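Local coordinates for protein LupI (Flavobacterium sp. YS-80-122, PDB 6IY4) that probably inhibits metalloendopeptidases, as a small beta-barrel protein of the Inh family, at residues A4-A7 and G8-F12. Residues are numbered along the deposited sequence; the frame is centred on the assembly and turned at random.
Sequences AQVA and GSWTF
Trp10 reaches back to Val6 because its CG lies anti to the carbonyl carbon (chi1 -71°) and its indole is turned nearly square to that arm, presenting the pyrrole N-H edge to the carbonyl of Val6 in the short N-terminal helical turn. There NE1 donates to Val6 O at 2.8 Å. The N-H...O angle is 151°, moderately bent, whereas the C=O...N angle of 174° means the donor meets the carbonyl almost head-on, with the oxygen only slightly off the indole plane. Beside this bond, Val6 CG1 lies obliquely, off the ring plane and outward of Trp10 CZ2, at 4.3 Å, a light apolar contact. Ala7 links the turn to strand 8-14, and at Gly8, the first strand residue, the positive phi would drive a CB against Ala7 O. Met90 and Leu26, from the flanking strands, pack on the indole, as does Arg92, whose NH1 also bonds Ala7 O; the ring of Tyr78 meets it obliquely. A phenylalanine here, with no ring N-H, would probably leave the turn less firmly tied to the strand, Val6 O having lost its donor. Since both Val6 and Trp10 are buried, the bond satisfies a polar pair in a largely buried site, implying that it ties the N-terminal helical turn to the first strand of the antiparallel sheet.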
loop_
_atom_site.group_PDB
_atom_site.type_symbol
_atom_site.label_atom_id
_atom_site.label_comp_id
_atom_site.label_asym_id
_atom_site.label_seq_id
_atom_site.Cartn_x
_atom_site.Cartn_y
_atom_site.Cartn_z
ATOM N N ALA A 4 -11.679 -1.583 -8.926
ATOM C CA ALA A 4 -11.212 -1.344 -10.312
ATOM C C ALA A 4 -10.587 0.055 -10.415
ATOM O O ALA A 4 -9.684 0.268 -11.262
ATOM C CB ALA A 4 -12.365 -1.519 -11.275
ATOM N N GLN A 5 -11.032 1.008 -9.595
ATOM C CA GLN A 5 -10.538 2.403 -9.650
ATOM C C GLN A 5 -9.234 2.584 -8.862
ATOM O O GLN A 5 -8.583 3.694 -8.965
ATOM C CB GLN A 5 -11.669 3.337 -9.215
ATOM C CG GLN A 5 -12.712 3.480 -10.307
ATOM C CD GLN A 5 -12.101 4.186 -11.496
ATOM O OE1 GLN A 5 -11.571 5.283 -11.366
ATOM N NE2 GLN A 5 -11.998 3.481 -12.607
ATOM N N VAL A 6 -8.842 1.570 -8.078
ATOM C CA VAL A 6 -7.607 1.637 -7.248
ATOM C C VAL A 6 -6.583 0.665 -7.821
ATOM O O VAL A 6 -5.408 0.872 -7.575
ATOM C CB VAL A 6 -7.954 1.289 -5.783
ATOM C CG1 VAL A 6 -6.740 1.239 -4.865
ATOM C CG2 VAL A 6 -9.000 2.215 -5.216
ATOM N N ALA A 7 -6.973 -0.289 -8.648
ATOM C CA ALA A 7 -6.043 -1.338 -9.125
ATOM C C ALA A 7 -5.074 -0.747 -10.137
ATOM O O ALA A 7 -5.380 0.222 -10.837
ATOM C CB ALA A 7 -6.776 -2.498 -9.733
ATOM N N GLY A 8 -3.908 -1.331 -10.204
ATOM C CA GLY A 8 -2.893 -0.990 -11.187
ATOM C C GLY A 8 -1.542 -0.822 -10.560
ATOM O O GLY A 8 -1.293 -1.365 -9.458
ATOM N N SER A 9 -0.669 -0.155 -11.289
ATOM C CA SER A 9 0.745 0.036 -10.896
ATOM C C SER A 9 0.890 1.110 -9.803
ATOM O O SER A 9 0.428 2.261 -9.987
ATOM C CB SER A 9 1.571 0.406 -12.081
ATOM O OG SER A 9 2.927 0.445 -11.703
ATOM N N TRP A 10 1.524 0.772 -8.698
ATOM C CA TRP A 10 1.760 1.705 -7.583
ATOM C C TRP A 10 3.216 1.633 -7.174
ATOM O O TRP A 10 3.774 0.530 -7.087
ATOM C CB TRP A 10 0.860 1.389 -6.400
ATOM C CG TRP A 10 -0.588 1.708 -6.617
ATOM C CD1 TRP A 10 -1.515 0.901 -7.212
ATOM C CD2 TRP A 10 -1.276 2.923 -6.263
ATOM N NE1 TRP A 10 -2.727 1.514 -7.241
ATOM C CE2 TRP A 10 -2.623 2.740 -6.671
ATOM C CE3 TRP A 10 -0.908 4.120 -5.634
ATOM C CZ2 TRP A 10 -3.586 3.720 -6.439
ATOM C CZ3 TRP A 10 -1.872 5.073 -5.401
ATOM C CH2 TRP A 10 -3.183 4.870 -5.810
ATOM N N THR A 11 3.748 2.769 -6.770
ATOM C CA THR A 11 5.130 2.875 -6.268
ATOM C C THR A 11 5.079 3.205 -4.787
ATOM O O THR A 11 4.370 4.172 -4.406
ATOM C CB THR A 11 5.896 3.939 -7.034
ATOM O OG1 THR A 11 5.860 3.539 -8.411
ATOM C CG2 THR A 11 7.319 4.003 -6.550
ATOM N N PHE A 12 5.725 2.372 -3.995
ATOM C CA PHE A 12 5.782 2.483 -2.528
ATOM C C PHE A 12 7.176 2.969 -2.125
ATOM O O PHE A 12 8.171 2.441 -2.640
ATOM C CB PHE A 12 5.532 1.128 -1.872
ATOM C CG PHE A 12 4.123 0.614 -1.965
ATOM C CD1 PHE A 12 3.671 0.010 -3.130
ATOM C CD2 PHE A 12 3.260 0.702 -0.896
ATOM C CE1 PHE A 12 2.387 -0.492 -3.209
ATOM C CE2 PHE A 12 1.955 0.232 -0.993
ATOM C CZ PHE A 12 1.542 -0.380 -2.144
#